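Local coordinates for protein purine nucleoside phosphorylase (Schistosoma mansoni, PDB 5KO6) that probably catalyses the reversible phosphorolysis of purine nucleosides to free base and ribose 1-phosphate, and here holds cytosine together with ribose 1-phosphate, at residues 120-125 and 217-222; 242-247 and 260-265. All coordinates share one frame; numbering follows the deposited sequence.

Interaction 1: residues 120-125 and 217-222; sequences GGINRK and DVVGMS. With CYT (6-aminopyrimidin-2(1H)-one), chain B; R1P (1-O-phosphono-alpha-D-ribofuranose), chain C.
An antiparallel strand pairing joins the end of strand 112-121 to the short strand 218-220 beside the bound base, passing into a classic beta bulge and then an Asx turn. Gly-120 and Val-219 form the hydrogen-bonded pair: Gly-120 N gives to Val-219 O at 2.8 Å, and Gly-120 O accepts from Val-219 N at 2.9 Å. In the bulge Ile-122 and Asn-123 stand opposite Asp-217, whose O takes two bonds from one face of its carbonyl plane, from Ile-122 N at 2.8 Å and Asn-123 N at 3.0 Å. The Asn-123 side chain runs beside that of Asp-217, its CG anti to the backbone N (chi1 -171°). Its ND2 meets the anti side of Asp-217 OD1 at 2.9 Å in an almost straight bond (176°). OD1 of the same amide accepts from Lys-125 N, closing the Asx turn. Asp-217 OD2 is held by Val-193 N. Gly-120 CA, bare of a side chain, lets cytosine N4 approach to 3.4 Å, while Ser-222 OG bonds the phosphate. Val-219 CG1 touches Ile-122 CD1 and both side chains also touch helix 205-213, whereas Val-218 packs on strand 236-246, and strand 189-196 borders 218-220 in parallel.

Interaction 2: residues 242-247 and 260-265; sequences LIANNS and EKVLAV. With CYT (6-aminopyrimidin-2(1H)-one), chain B; R1P (1-O-phosphono-alpha-D-ribofuranose), chain C.
Ala-244 and Val-262 meet at the C5 edge of the flat cytosine ring, their methyls lying to opposite sides of its plane: Ala-244 CB on the side of Gly-120, Val-262 on the other, together with the ribose O5. Ala-244 CB is 3.9 Å from Val-262 CG2, and the latter comes within 3.8 Å of cytosine C5. This is strand-on-helix packing in the alpha/beta fold of the phosphorylase superfamily: strand 236-246 and helix 259-283 run with their local axes 136° apart, 7.9 Å at closest approach. At the N4 edge the Asn-245 amide lies nearly parallel to the ring but stepped to the Gly-120 side of its plane, and its OD1 accepts from N4 at 2.8 Å. Glu-203 OE2 also bonds the base; an Asn-Glu pair of this kind is consistent with purine recognition in trimeric purine nucleoside phosphorylases. Val-262 also reaches the ribose phosphate, CG2 standing 3.7 Å from O5, and so touches both ligands at once.

One helical turn on, Val-265 closes the contact away from the ligands. Its two methyls spread over successive strand carbonyls, CG1 against Ile-243 O and CG2 against Ala-244 O, each at 3.5 Å. CG1 lies anti to the backbone N (chi1 177°), which also brings it to Leu-242 CG. No hydrogen bond crosses between strand and helix; the direct contact is made by apolar packing and by methyls against carbonyl oxygens. The other end of the Asn-245 amide is held: ND2 bonds Asp-250 OD2 and also gives a bent bond to Ser-247 OG (3.1 Å, 138°), with the oxygen tilted from the amide plane.

Interactions 1 and 2 lie on the same side of the chain's centre, their centres about 11 Å apart, and follow one another along the chain, the first closing before the second opens. They share one mixed sheet, in which strands 112-121 and 236-246 are parallel neighbours. The seam is backbone: Gly-121 N lies 2.7 Å from Asn-245 O and Gly-121 O 2.8 Å from Ser-247 N, both probable hydrogen bonds, and Val-218 packs on Ile-243. Both contacts touch the cytosine and the ribose phosphate. The ends of these two neighbouring strands, with the segments packed on them, thus form walls of a single pocket that holds both ligands.

Interaction 1: residues 120-125 and 217-222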
loop_
_atom_site.group_PDB
_atom_site.type_symbol
_atom_site.label_atom_id
_atom_site.label_comp_id
_atom_site.label_asym_id
_atom_site.label_seq_id
_atom_site.Cartn_x
_atom_site.Cartn_y
_atom_site.Cartn_z
ATOM N N GLY A 120 -8.866 6.852 -16.341
ATOM C CA GLY A 120 -8.392 6.104 -17.496
ATOM C C GLY A 120 -9.267 4.883 -17.733
ATOM O O GLY A 120 -9.696 4.219 -16.794
ATOM N N GLY A 121 -9.526 4.598 -19.009
ATOM C CA GLY A 121 -10.330 3.449 -19.380
ATOM C C GLY A 121 -9.468 2.207 -19.464
ATOM O O GLY A 121 -8.406 2.215 -20.095
ATOM N N ILE A 122 -9.929 1.137 -18.823
ATOM C CA ILE A 122 -9.301 -0.172 -18.910
ATOM C C ILE A 122 -10.123 -1.117 -19.775
ATOM O O ILE A 122 -9.590 -1.780 -20.666
ATOM C CB ILE A 122 -9.054 -0.769 -17.504
ATOM C CG1 ILE A 122 -8.194 0.178 -16.657
ATOM C CG2 ILE A 122 -8.423 -2.137 -17.618
ATOM C CD1 ILE A 122 -6.752 0.301 -17.143
ATOM N N ASN A 123 -11.434 -1.169 -19.539
ATOM C CA ASN A 123 -12.321 -1.972 -20.370
ATOM C C ASN A 123 -12.170 -1.560 -21.827
ATOM O O ASN A 123 -12.149 -0.368 -22.155
ATOM C CB ASN A 123 -13.766 -1.762 -19.911
ATOM C CG ASN A 123 -14.741 -2.732 -20.569
ATOM O OD1 ASN A 123 -14.822 -2.808 -21.789
ATOM N ND2 ASN A 123 -15.465 -3.491 -19.754
ATOM N N ARG A 124 -12.060 -2.559 -22.704
ATOM C CA ARG A 124 -11.874 -2.268 -24.117
ATOM C C ARG A 124 -13.073 -1.549 -24.735
ATOM O O ARG A 124 -12.918 -0.910 -25.774
ATOM C CB ARG A 124 -11.517 -3.550 -24.877
ATOM C CG ARG A 124 -10.217 -4.186 -24.388
ATOM C CD ARG A 124 -9.748 -5.309 -25.300
ATOM N NE ARG A 124 -8.420 -5.791 -24.930
ATOM C CZ ARG A 124 -7.290 -5.388 -25.507
ATOM N NH1 ARG A 124 -7.322 -4.494 -26.487
ATOM N NH2 ARG A 124 -6.126 -5.883 -25.102
ATOM N N LYS A 125 -14.248 -1.603 -24.109
ATOM C CA LYS A 125 -15.405 -0.908 -24.670
ATOM C C LYS A 125 -15.335 0.610 -24.514
ATOM O O LYS A 125 -16.098 1.314 -25.185
ATOM C CB LYS A 125 -16.697 -1.426 -24.031
ATOM C CG LYS A 125 -17.019 -2.874 -24.360
ATOM C CD LYS A 125 -18.311 -3.322 -23.691
ATOM C CE LYS A 125 -18.607 -4.785 -23.993
ATOM N NZ LYS A 125 -19.909 -5.238 -23.426
ATOM N N ASP A 217 -12.537 -1.819 -14.703
ATOM C CA ASP A 217 -13.021 -1.148 -15.902
ATOM C C ASP A 217 -12.403 0.224 -16.110
ATOM O O ASP A 217 -12.206 0.630 -17.262
ATOM C CB ASP A 217 -14.550 -1.026 -15.883
ATOM C CG ASP A 217 -15.222 -2.380 -15.862
ATOM O OD1 ASP A 217 -15.099 -3.109 -16.872
ATOM O OD2 ASP A 217 -15.864 -2.723 -14.853
ATOM N N VAL A 218 -12.115 0.950 -15.028
ATOM C CA VAL A 218 -11.535 2.287 -15.091
ATOM C C VAL A 218 -10.549 2.397 -13.937
ATOM O O VAL A 218 -10.584 1.604 -12.995
ATOM C CB VAL A 218 -12.581 3.425 -14.999
ATOM C CG1 VAL A 218 -13.680 3.239 -16.020
ATOM C CG2 VAL A 218 -13.176 3.502 -13.621
ATOM N N VAL A 219 -9.653 3.383 -14.017
ATOM C CA VAL A 219 -8.642 3.602 -12.982
ATOM C C VAL A 219 -8.476 5.102 -12.774
ATOM O O VAL A 219 -8.445 5.878 -13.735
ATOM C CB VAL A 219 -7.299 2.925 -13.342
ATOM C CG1 VAL A 219 -6.773 3.422 -14.687
ATOM C CG2 VAL A 219 -6.266 3.156 -12.247
ATOM N N GLY A 220 -8.392 5.515 -11.515
ATOM C CA GLY A 220 -8.189 6.921 -11.218
ATOM C C GLY A 220 -7.622 7.087 -9.828
ATOM O O GLY A 220 -7.394 6.107 -9.108
ATOM N N MET A 221 -7.418 8.348 -9.438
ATOM C CA MET A 221 -6.655 8.684 -8.236
ATOM C C MET A 221 -7.505 9.347 -7.164
ATOM O O MET A 221 -6.970 10.041 -6.295
ATOM C CB MET A 221 -5.480 9.598 -8.596
ATOM C CG MET A 221 -4.664 9.104 -9.760
ATOM S SD MET A 221 -3.369 10.314 -10.148
ATOM C CE MET A 221 -2.777 9.641 -11.677
ATOM N N SER A 222 -8.820 9.179 -7.218
ATOM C CA SER A 222 -9.688 9.886 -6.291
ATOM C C SER A 222 -10.873 8.991 -5.958
ATOM O O SER A 222 -10.870 7.784 -6.236
ATOM C CB SER A 222 -10.157 11.215 -6.900
ATOM O OG SER A 222 -11.080 10.971 -7.949
HETATM N N3 CYT B . -5.686 8.195 -15.234
HETATM C C4 CYT B . -5.955 8.655 -16.461
HETATM N N1 CYT B . -6.817 10.087 -14.336
HETATM C C2 CYT B . -6.108 8.889 -14.150
HETATM O O2 CYT B . -5.867 8.506 -13.006
HETATM N N4 CYT B . -5.524 7.939 -17.501
HETATM C C5 CYT B . -6.682 9.869 -16.672
HETATM C C6 CYT B . -7.088 10.545 -15.592
HETATM C C5 R1P C . -5.038 13.349 -13.305
HETATM O O5 R1P C . -5.151 13.780 -14.622
HETATM C C4 R1P C . -6.111 13.996 -12.431
HETATM O O4 R1P C . -7.303 13.727 -12.939
HETATM C C1 R1P C . -8.126 12.984 -11.788
HETATM C C2 R1P C . -7.186 12.312 -11.090
HETATM O O2 R1P C . -7.674 11.926 -9.747
HETATM C C3 R1P C . -6.093 13.350 -10.989
HETATM O O3 R1P C . -6.402 14.260 -10.024
HETATM O O1 R1P C . -8.705 13.938 -11.014
HETATM P P R1P C . -10.219 13.671 -10.451
HETATM O O1P R1P C . -10.423 14.614 -9.285
HETATM O O2P R1P C . -10.280 12.225 -10.026
HETATM O O3P R1P C . -11.143 13.993 -11.572
#

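Interaction 2: residues 242-247 and 260-265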
loop_
_atom_site.group_PDB
_atom_site.type_symbol
_atom_site.label_atom_id
_atom_site.label_comp_id
_atom_site.label_asym_id
_atom_site.label_seq_id
_atom_site.Cartn_x
_atom_site.Cartn_y
_atom_site.Cartn_z
ATOM N N LEU A 242 -15.556 10.227 -15.973
ATOM C CA LEU A 242 -15.423 10.640 -17.361
ATOM C C LEU A 242 -14.106 10.077 -17.874
ATOM O O LEU A 242 -13.057 10.286 -17.262
ATOM C CB LEU A 242 -15.416 12.166 -17.452
ATOM C CG LEU A 242 -15.049 12.775 -18.811
ATOM C CD1 LEU A 242 -15.964 12.280 -19.932
ATOM C CD2 LEU A 242 -15.121 14.300 -18.697
ATOM N N ILE A 243 -14.161 9.348 -18.981
ATOM C CA ILE A 243 -12.993 8.622 -19.470
ATOM C C ILE A 243 -12.118 9.564 -20.283
ATOM O O ILE A 243 -12.542 10.074 -21.326
ATOM C CB ILE A 243 -13.434 7.417 -20.308
ATOM C CG1 ILE A 243 -14.310 6.489 -19.467
ATOM C CG2 ILE A 243 -12.223 6.692 -20.872
ATOM C CD1 ILE A 243 -13.635 5.992 -18.204
ATOM N N ALA A 244 -10.886 9.789 -19.820
ATOM C CA ALA A 244 -9.980 10.675 -20.550
ATOM C C ALA A 244 -9.307 9.977 -21.724
ATOM O O ALA A 244 -8.934 10.633 -22.702
ATOM C CB ALA A 244 -8.908 11.220 -19.603
ATOM N N ASN A 245 -9.151 8.661 -21.649
ATOM C CA ASN A 245 -8.318 7.925 -22.589
ATOM C C ASN A 245 -8.552 6.459 -22.303
ATOM O O ASN A 245 -9.040 6.099 -21.230
ATOM C CB ASN A 245 -6.838 8.244 -22.376
ATOM C CG ASN A 245 -6.319 7.705 -21.060
ATOM O OD1 ASN A 245 -6.776 8.108 -19.994
ATOM N ND2 ASN A 245 -5.372 6.773 -21.132
ATOM N N ASN A 246 -8.170 5.609 -23.250
ATOM C CA ASN A 246 -8.164 4.176 -23.000
ATOM C C ASN A 246 -6.721 3.740 -22.790
ATOM O O ASN A 246 -5.931 3.701 -23.736
ATOM C CB ASN A 246 -8.825 3.379 -24.125
ATOM C CG ASN A 246 -9.030 1.938 -23.728
ATOM O OD1 ASN A 246 -8.065 1.194 -23.575
ATOM N ND2 ASN A 246 -10.281 1.558 -23.460
ATOM N N SER A 247 -6.386 3.423 -21.539
ATOM C CA SER A 247 -5.001 3.122 -21.192
ATOM C C SER A 247 -4.526 1.817 -21.807
ATOM O O SER A 247 -3.329 1.654 -22.069
ATOM C CB SER A 247 -4.842 3.081 -19.673
ATOM O OG SER A 247 -5.122 4.355 -19.135
ATOM N N GLU A 260 -2.966 17.775 -19.635
ATOM C CA GLU A 260 -3.561 18.635 -20.655
ATOM C C GLU A 260 -4.564 17.867 -21.508
ATOM O O GLU A 260 -5.652 18.381 -21.802
ATOM C CB GLU A 260 -2.470 19.271 -21.518
ATOM C CG GLU A 260 -1.646 20.352 -20.805
ATOM C CD GLU A 260 -0.755 19.814 -19.684
ATOM O OE1 GLU A 260 -0.137 18.740 -19.858
ATOM O OE2 GLU A 260 -0.680 20.469 -18.621
ATOM N N LYS A 261 -4.240 16.630 -21.894
ATOM C CA LYS A 261 -5.222 15.809 -22.604
ATOM C C LYS A 261 -6.437 15.522 -21.734
ATOM O O LYS A 261 -7.580 15.539 -22.219
ATOM C CB LYS A 261 -4.609 14.490 -23.075
ATOM C CG LYS A 261 -3.560 14.586 -24.163
ATOM C CD LYS A 261 -3.155 13.173 -24.582
ATOM C CE LYS A 261 -2.002 13.160 -25.565
ATOM N NZ LYS A 261 -1.645 11.763 -25.963
ATOM N N VAL A 262 -6.210 15.237 -20.449
ATOM C CA VAL A 262 -7.312 14.989 -19.523
ATOM C C VAL A 262 -8.247 16.187 -19.485
ATOM O O VAL A 262 -9.472 16.051 -19.609
ATOM C CB VAL A 262 -6.764 14.643 -18.125
ATOM C CG1 VAL A 262 -7.913 14.565 -17.104
ATOM C CG2 VAL A 262 -6.013 13.339 -18.181
ATOM N N LEU A 263 -7.684 17.379 -19.278
ATOM C CA LEU A 263 -8.514 18.575 -19.166
ATOM C C LEU A 263 -9.232 18.894 -20.467
ATOM O O LEU A 263 -10.316 19.490 -20.438
ATOM C CB LEU A 263 -7.665 19.767 -18.735
ATOM C CG LEU A 263 -7.162 19.703 -17.296
ATOM C CD1 LEU A 263 -6.359 20.943 -17.002
ATOM C CD2 LEU A 263 -8.336 19.597 -16.340
ATOM N N ALA A 264 -8.647 18.526 -21.613
ATOM C CA ALA A 264 -9.345 18.760 -22.874
ATOM C C ALA A 264 -10.586 17.878 -22.995
ATOM O O ALA A 264 -11.620 18.329 -23.507
ATOM C CB ALA A 264 -8.398 18.553 -24.053
ATOM N N VAL A 265 -10.514 16.632 -22.522
ATOM C CA VAL A 265 -11.715 15.799 -22.497
ATOM C C VAL A 265 -12.739 16.372 -21.525
ATOM O O VAL A 265 -13.946 16.406 -21.812
ATOM C CB VAL A 265 -11.349 14.342 -22.161
ATOM C CG1 VAL A 265 -12.611 13.486 -22.073
ATOM C CG2 VAL A 265 -10.392 13.797 -23.209
HETATM N N3 CYT B . -5.686 8.195 -15.234
HETATM C C4 CYT B . -5.955 8.655 -16.461
HETATM N N1 CYT B . -6.817 10.087 -14.336
HETATM C C2 CYT B . -6.108 8.889 -14.150
HETATM O O2 CYT B . -5.867 8.506 -13.006
HETATM N N4 CYT B . -5.524 7.939 -17.501
HETATM C C5 CYT B . -6.682 9.869 -16.672
HETATM C C6 CYT B . -7.088 10.545 -15.592
HETATM C C5 R1P C . -5.038 13.349 -13.305
HETATM O O5 R1P C . -5.151 13.780 -14.622
HETATM C C4 R1P C . -6.111 13.996 -12.431
HETATM O O4 R1P C . -7.303 13.727 -12.939
HETATM C C1 R1P C . -8.126 12.984 -11.788
HETATM C C2 R1P C . -7.186 12.312 -11.090
HETATM O O2 R1P C . -7.674 11.926 -9.747
HETATM C C3 R1P C . -6.093 13.350 -10.989
HETATM O O3 R1P C . -6.402 14.260 -10.024
HETATM O O1 R1P C . -8.705 13.938 -11.014
HETATM P P R1P C . -10.219 13.671 -10.451
HETATM O O1P R1P C . -10.423 14.614 -9.285
HETATM O O2P R1P C . -10.280 12.225 -10.026
HETATM O O3P R1P C . -11.143 13.993 -11.572
#